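Local coordinates for PA14 domain-containing protein (Clostridium clariflavum, PDB 6QDI) that probably senses plant biomass outside the cell by binding sugars through tandem calcium-binding PA14 domains, as the extracellular part of a membrane-bound RsgI-type anti-sigma factor, at residues A[9-12]-A[13-17]; A[208-211]-A[212-216]; A[251-254]-A[255-258]. All coordinates share one frame; numbering follows the deposited sequence.

In the fold
Contact 1 closes a hairpin of the first PA14 domain, while contacts 2 and 3 are connections that pass from one sheet of the second domain to the other. Contact 1 lies almost at the centre of the chain, where its calcium-bearing loop meets residues of the second domain; it is rich in polar side chains and partly buried. Contacts 2 and 3, centred 26 and 30 Å from contact 1, sit side by side at one end of the domain, their centres about 7 Å apart, and both reach the sheet in which strands 212-220 and 242-252 are neighbours. In contact 2 a buried tyrosine holds the connection; contact 3 is a more exposed beta turn braced by a glutamine amide.

Contact 1 (A[9-12]-A[13-17]); sequences FDNI and DLTNF. With CA (calcium ion), chain G.
Phe9 and Phe17 face each other as an antiparallel non-hydrogen-bonded pair at the base of the beta-hairpin loop between strands 4-9 and 17-23 of the first PA14 domain. Apolar packing is tight here: one face of the Phe9 ring lies against the Leu14 backbone, its CD1 3.5 Å from Leu14 C, while CD2 meets Leu14 CD2 and CE1 packs on Phe17 CB, near the plane of the Phe17 ring at its edge. Next along the chain, Asp10 N donates to Asn16 O at 2.9 Å, nearly straight (164°). The looser side is polar, where waters bridge the calcium ion, Asp10 and Asn11. Asp10 O binds the calcium at 2.4 Å, alongside Asp42 and Ser44; one bound water donates to Asp10 OD1, which also accepts from Arg40 N, another to Asn11 OD1. Asn11 is gripped at both ends of its amide, which fixes its rotation: OD1 accepts from Asn182 N, and ND2 reaches Asp180 O in the second domain. Arg274 there forms a salt bridge with Asp13 OD2 and bonds Thr15 OG1 through NH1. Set between its backbone N and carbonyl carbon (chi1 69°), Thr15 OG1 donates to Asp13 OD1 and accepts from Asn11 ND2, in the amide plane, at 2.9 Å.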
loop_
_atom_site.group_PDB
_atom_site.type_symbol
_atom_site.label_atom_id
_atom_site.label_comp_id
_atom_site.label_asym_id
_atom_site.label_seq_id
_atom_site.Cartn_x
_atom_site.Cartn_y
_atom_site.Cartn_z
ATOM N N PHE A 9 -5.050 -0.360 1.746
ATOM C CA PHE A 9 -3.613 -0.590 1.726
ATOM C C PHE A 9 -2.890 0.578 2.360
ATOM O O PHE A 9 -3.278 1.744 2.196
ATOM C CB PHE A 9 -3.134 -0.764 0.281
ATOM C CG PHE A 9 -3.753 -1.964 -0.400
ATOM C CD1 PHE A 9 -3.125 -3.197 -0.362
ATOM C CD2 PHE A 9 -4.926 -1.857 -1.130
ATOM C CE1 PHE A 9 -3.694 -4.301 -0.980
ATOM C CE2 PHE A 9 -5.491 -2.966 -1.745
ATOM C CZ PHE A 9 -4.852 -4.169 -1.666
ATOM N N ASP A 10 -1.797 0.275 3.040
ATOM C CA ASP A 10 -1.053 1.251 3.820
ATOM C C ASP A 10 -0.114 2.104 2.983
ATOM O O ASP A 10 0.503 2.994 3.525
ATOM C CB ASP A 10 -0.228 0.565 4.931
ATOM C CG ASP A 10 -0.512 1.073 6.352
ATOM O OD1 ASP A 10 -1.366 1.875 6.577
ATOM O OD2 ASP A 10 0.064 0.467 7.327
ATOM N N ASN A 11 0.039 1.816 1.699
ATOM C CA ASN A 11 0.939 2.549 0.805
ATOM C C ASN A 11 0.153 3.194 -0.332
ATOM O O ASN A 11 -1.040 2.910 -0.519
ATOM C CB ASN A 11 1.985 1.569 0.225
ATOM C CG ASN A 11 2.867 1.015 1.306
ATOM O OD1 ASN A 11 3.268 1.729 2.221
ATOM N ND2 ASN A 11 3.260 -0.237 1.142
ATOM N N ILE A 12 0.811 4.008 -1.150
ATOM C CA ILE A 12 0.135 4.680 -2.287
ATOM C C ILE A 12 -0.158 3.760 -3.458
ATOM O O ILE A 12 -0.877 4.169 -4.363
ATOM C CB ILE A 12 0.930 5.884 -2.816
ATOM C CG1 ILE A 12 2.279 5.502 -3.421
ATOM C CG2 ILE A 12 1.107 6.935 -1.712
ATOM C CD1 ILE A 12 2.810 6.525 -4.391
ATOM N N ASP A 13 0.386 2.544 -3.460
ATOM C CA ASP A 13 0.469 1.712 -4.674
ATOM C C ASP A 13 -0.194 0.363 -4.485
ATOM O O ASP A 13 0.246 -0.621 -5.092
ATOM C CB ASP A 13 1.947 1.545 -5.059
ATOM C CG ASP A 13 2.771 0.786 -4.019
ATOM O OD1 ASP A 13 2.250 0.608 -2.880
ATOM O OD2 ASP A 13 3.902 0.404 -4.359
ATOM N N LEU A 14 -1.225 0.286 -3.658
ATOM C CA LEU A 14 -2.012 -0.963 -3.537
ATOM C C LEU A 14 -1.136 -2.101 -3.031
ATOM O O LEU A 14 -1.316 -3.268 -3.416
ATOM C CB LEU A 14 -2.754 -1.287 -4.830
ATOM C CG LEU A 14 -3.646 -0.155 -5.349
ATOM C CD1 LEU A 14 -3.992 -0.408 -6.805
ATOM C CD2 LEU A 14 -4.875 0.025 -4.490
ATOM N N THR A 15 -0.209 -1.769 -2.131
ATOM C CA THR A 15 0.592 -2.738 -1.428
ATOM C C THR A 15 0.450 -2.515 0.085
ATOM O O THR A 15 0.154 -1.426 0.559
ATOM C CB THR A 15 2.053 -2.712 -1.837
ATOM O OG1 THR A 15 2.685 -1.513 -1.395
ATOM C CG2 THR A 15 2.235 -2.951 -3.309
ATOM N N ASN A 16 0.705 -3.617 0.803
ATOM C CA ASN A 16 0.641 -3.694 2.261
ATOM C C ASN A 16 -0.793 -3.570 2.765
ATOM O O ASN A 16 -1.214 -2.560 3.338
ATOM C CB ASN A 16 1.612 -2.740 2.954
ATOM C CG ASN A 16 1.890 -3.177 4.345
ATOM O OD1 ASN A 16 1.581 -4.321 4.724
ATOM N ND2 ASN A 16 2.557 -2.344 5.089
ATOM N N PHE A 17 -1.564 -4.616 2.514
ATOM C CA PHE A 17 -2.950 -4.726 2.921
ATOM C C PHE A 17 -3.120 -4.644 4.424
ATOM O O PHE A 17 -2.395 -5.326 5.161
ATOM C CB PHE A 17 -3.474 -6.080 2.420
ATOM C CG PHE A 17 -4.843 -6.410 2.924
ATOM C CD1 PHE A 17 -5.981 -5.933 2.295
ATOM C CD2 PHE A 17 -4.998 -7.220 4.022
ATOM C CE1 PHE A 17 -7.257 -6.263 2.765
ATOM C CE2 PHE A 17 -6.256 -7.513 4.526
ATOM C CZ PHE A 17 -7.379 -7.066 3.877
HETATM CA CA CA G . 1.048 5.122 4.490
HETATM O O HOH W 1 -0.883 4.520 5.739
HETATM O O HOH W 2 3.240 0.416 4.738
HETATM O O HOH W 3 2.984 4.341 3.189
HETATM O O HOH W 4 2.141 3.541 6.061
#

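Contact 2 (A[208-211]-A[212-216]); sequences VPYD and GDYVF
With CG anti to its carbonyl carbon (chi1 -67°) and the ring turned by a chi2 of 74°, Tyr214 reaches back from strand 212-220 into the curve of residues 208-211, so that its hydroxyl meets the backbone of Tyr210. The motif is a tyrosine corner, in which a strand residue holds the connection before it, here in the passage from strand 198-207 of one sheet of the second PA14 domain to strand 212-220 of the other. Tyr214 OH donates to Tyr210 O at 2.7 Å; the carbonyl oxygen lies at the edge of the phenol ring, in its plane, and the donor sits close to the carbonyl plane, with a C=O...donor angle of 121°. This bond ties the end of the ring to the main chain four residues earlier.

Val208 and Pro209 pack against the same end of the ring. Val208 sends CG1, anti to its backbone N, to within 3.6 Å of Tyr214 CZ, and the Pro209 ring brings CD to 3.6 Å from Tyr214 OH. Pro209 also packs CB over the centre of the Tyr210 ring, which runs roughly at right angles to Tyr214 and leads outward to Pro151 and Ile282. Tyr214 itself meets the ring of Trp277 with the planes inclined to each other and touches Leu252 and Pro280. At the exposed crest, Asp211 OD1 accepts from Ala254 N of the neighbouring turn. Gly212 follows with a positive phi, a conformation readily taken by glycine. On the inner side of the curve, Tyr210 CB lies 3.5 Å from Tyr214 OH.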
loop_
_atom_site.group_PDB
_atom_site.type_symbol
_atom_site.label_atom_id
_atom_site.label_comp_id
_atom_site.label_asym_id
_atom_site.label_seq_id
_atom_site.Cartn_x
_atom_site.Cartn_y
_atom_site.Cartn_z
ATOM N N VAL A 208 14.624 -17.442 11.599
ATOM C CA VAL A 208 14.571 -18.182 10.349
ATOM C C VAL A 208 13.571 -19.326 10.453
ATOM O O VAL A 208 13.606 -20.103 11.386
ATOM C CB VAL A 208 15.971 -18.706 10.017
ATOM C CG1 VAL A 208 15.974 -19.658 8.832
ATOM C CG2 VAL A 208 16.912 -17.529 9.805
ATOM N N PRO A 209 12.660 -19.474 9.466
ATOM C CA PRO A 209 11.623 -20.493 9.610
ATOM C C PRO A 209 12.040 -21.899 9.210
ATOM O O PRO A 209 11.496 -22.854 9.760
ATOM C CB PRO A 209 10.516 -19.990 8.684
ATOM C CG PRO A 209 11.238 -19.148 7.650
ATOM C CD PRO A 209 12.334 -18.486 8.418
ATOM N N TYR A 210 12.951 -22.022 8.264
ATOM C CA TYR A 210 13.293 -23.299 7.593
ATOM C C TYR A 210 14.771 -23.412 7.372
ATOM O O TYR A 210 15.425 -22.420 7.041
ATOM C CB TYR A 210 12.585 -23.404 6.210
ATOM C CG TYR A 210 11.108 -23.084 6.219
ATOM C CD1 TYR A 210 10.211 -23.842 6.964
ATOM C CD2 TYR A 210 10.608 -22.032 5.478
ATOM C CE1 TYR A 210 8.849 -23.525 7.004
ATOM C CE2 TYR A 210 9.255 -21.733 5.509
ATOM C CZ TYR A 210 8.385 -22.476 6.276
ATOM O OH TYR A 210 7.060 -22.116 6.302
ATOM N N ASP A 211 15.330 -24.616 7.517
ATOM C CA ASP A 211 16.707 -24.803 7.158
ATOM C C ASP A 211 16.906 -24.639 5.620
ATOM O O ASP A 211 16.197 -25.247 4.837
ATOM C CB ASP A 211 17.181 -26.244 7.466
ATOM C CG ASP A 211 17.367 -26.608 8.874
ATOM O OD1 ASP A 211 17.206 -25.791 9.793
ATOM O OD2 ASP A 211 17.726 -27.792 9.076
ATOM N N GLY A 212 17.903 -23.856 5.243
ATOM C CA GLY A 212 18.328 -23.751 3.838
ATOM C C GLY A 212 18.944 -22.400 3.560
ATOM O O GLY A 212 19.329 -21.685 4.472
ATOM N N ASP A 213 19.088 -22.079 2.278
ATOM C CA ASP A 213 19.756 -20.886 1.806
ATOM C C ASP A 213 18.761 -19.764 1.522
ATOM O O ASP A 213 17.715 -20.001 0.916
ATOM C CB ASP A 213 20.556 -21.153 0.526
ATOM C CG ASP A 213 21.931 -21.780 0.764
ATOM O OD1 ASP A 213 22.219 -22.354 1.825
ATOM O OD2 ASP A 213 22.769 -21.672 -0.138
ATOM N N TYR A 214 19.121 -18.570 1.994
ATOM C CA TYR A 214 18.292 -17.374 1.863
ATOM C C TYR A 214 19.063 -16.277 1.159
ATOM O O TYR A 214 20.259 -16.143 1.319
ATOM C CB TYR A 214 17.839 -16.879 3.225
ATOM C CG TYR A 214 16.889 -17.801 3.942
ATOM C CD1 TYR A 214 17.334 -18.993 4.517
ATOM C CD2 TYR A 214 15.557 -17.472 4.114
ATOM C CE1 TYR A 214 16.459 -19.836 5.174
ATOM C CE2 TYR A 214 14.689 -18.277 4.782
ATOM C CZ TYR A 214 15.133 -19.478 5.329
ATOM O OH TYR A 214 14.234 -20.294 5.985
ATOM N N VAL A 215 18.321 -15.438 0.445
ATOM C CA VAL A 215 18.830 -14.168 -0.094
ATOM C C VAL A 215 17.883 -13.070 0.386
ATOM O O VAL A 215 16.687 -13.233 0.305
ATOM C CB VAL A 215 18.869 -14.211 -1.649
ATOM C CG1 VAL A 215 19.204 -12.851 -2.222
ATOM C CG2 VAL A 215 19.910 -15.241 -2.107
ATOM N N PHE A 216 18.461 -11.963 0.843
ATOM C CA PHE A 216 17.673 -10.781 1.200
ATOM C C PHE A 216 17.775 -9.735 0.093
ATOM O O PHE A 216 18.854 -9.506 -0.467
ATOM C CB PHE A 216 18.161 -10.187 2.514
ATOM C CG PHE A 216 18.005 -11.116 3.652
ATOM C CD1 PHE A 216 16.809 -11.165 4.345
ATOM C CD2 PHE A 216 19.021 -11.915 4.077
ATOM C CE1 PHE A 216 16.626 -12.013 5.422
ATOM C CE2 PHE A 216 18.846 -12.786 5.134
ATOM C CZ PHE A 216 17.632 -12.845 5.802
#

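Contact 3 (A[251-254]-A[255-258]); sequences SLKA and GQRV
Lys253 to Gln256 form a type II beta turn, closed by Gln256 N donating to Lys253 O at 2.9 Å. Gly255 takes the third position at phi 85°, a conformation that glycine adopts readily. A second bond braces the turn from a side chain: Gln256, extended with CG anti to its backbone N (chi1 179°), carries its amide back across the opening, and OE1 accepts from Lys253 N at 3.0 Å, the N-H...O angle being 157°. Lys253 is thereby held through both its N-H and its carbonyl by one residue. This is a tight turn that carries the chain from strand 242-252 in one sheet of the second PA14 domain's beta sandwich to strand 257-266 in the other. Beneath the glutamine amide, Leu252 crosses it at about a right angle, CD2 lying 3.5 Å from Gln256 NE2. The same methyl goes on to meet Val258 CG2 at 4.0 Å, and Val208 of the adjoining connection touches all three of these side chains. Outside, the turn is exposed, and the Lys253 chain bends at chi2, its end leading away from Gln256.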
loop_
_atom_site.group_PDB
_atom_site.type_symbol
_atom_site.label_atom_id
_atom_site.label_comp_id
_atom_site.label_asym_id
_atom_site.label_seq_id
_atom_site.Cartn_x
_atom_site.Cartn_y
_atom_site.Cartn_z
ATOM N N SER A 251 23.464 -19.545 4.168
ATOM C CA SER A 251 22.927 -20.778 4.748
ATOM C C SER A 251 22.484 -20.537 6.185
ATOM O O SER A 251 23.291 -20.087 7.015
ATOM C CB SER A 251 23.963 -21.888 4.706
ATOM O OG SER A 251 23.490 -23.054 5.331
ATOM N N LEU A 252 21.218 -20.821 6.464
ATOM C CA LEU A 252 20.626 -20.512 7.767
ATOM C C LEU A 252 19.869 -21.737 8.259
ATOM O O LEU A 252 19.497 -22.644 7.493
ATOM C CB LEU A 252 19.692 -19.304 7.642
ATOM C CG LEU A 252 20.360 -17.992 7.230
ATOM C CD1 LEU A 252 19.305 -16.938 6.906
ATOM C CD2 LEU A 252 21.341 -17.504 8.282
ATOM N N LYS A 253 19.655 -21.762 9.564
ATOM C CA LYS A 253 18.949 -22.856 10.224
ATOM C C LYS A 253 17.642 -22.414 10.814
ATOM O O LYS A 253 17.530 -21.292 11.321
ATOM C CB LYS A 253 19.804 -23.472 11.331
ATOM C CG LYS A 253 21.138 -23.975 10.823
ATOM C CD LYS A 253 20.972 -25.065 9.782
ATOM C CE LYS A 253 22.316 -25.661 9.421
ATOM N NZ LYS A 253 22.237 -26.459 8.169
ATOM N N ALA A 254 16.679 -23.302 10.810
ATOM C CA ALA A 254 15.426 -23.045 11.482
ATOM C C ALA A 254 15.690 -22.601 12.923
ATOM O O ALA A 254 16.437 -23.249 13.652
ATOM C CB ALA A 254 14.526 -24.252 11.446
ATOM N N GLY A 255 15.035 -21.516 13.328
ATOM C CA GLY A 255 15.213 -20.979 14.690
ATOM C C GLY A 255 16.379 -20.057 14.858
ATOM O O GLY A 255 16.507 -19.418 15.887
ATOM N N GLN A 256 17.254 -19.932 13.860
ATOM C CA GLN A 256 18.371 -19.049 13.957
ATOM C C GLN A 256 17.881 -17.603 14.032
ATOM O O GLN A 256 16.954 -17.231 13.332
ATOM C CB GLN A 256 19.292 -19.248 12.736
ATOM C CG GLN A 256 20.508 -18.366 12.696
ATOM C CD GLN A 256 21.485 -18.734 11.638
ATOM O OE1 GLN A 256 21.344 -19.777 10.966
ATOM N NE2 GLN A 256 22.517 -17.919 11.507
ATOM N N ARG A 257 18.510 -16.793 14.875
ATOM C CA ARG A 257 18.188 -15.385 15.017
ATOM C C ARG A 257 19.279 -14.610 14.322
ATOM O O ARG A 257 20.451 -14.653 14.696
ATOM C CB ARG A 257 18.034 -14.989 16.486
ATOM C CG ARG A 257 16.676 -15.325 17.036
ATOM C CD ARG A 257 16.612 -15.272 18.548
ATOM N NE ARG A 257 17.254 -14.092 19.137
ATOM C CZ ARG A 257 16.697 -12.905 19.394
ATOM N NH1 ARG A 257 17.438 -11.948 19.919
ATOM N NH2 ARG A 257 15.440 -12.620 19.067
ATOM N N VAL A 258 18.888 -13.889 13.272
ATOM C CA VAL A 258 19.779 -13.068 12.472
ATOM C C VAL A 258 19.580 -11.631 12.901
ATOM O O VAL A 258 18.481 -11.084 12.788
ATOM C CB VAL A 258 19.468 -13.263 10.951
ATOM C CG1 VAL A 258 20.307 -12.341 10.120
ATOM C CG2 VAL A 258 19.583 -14.723 10.556
#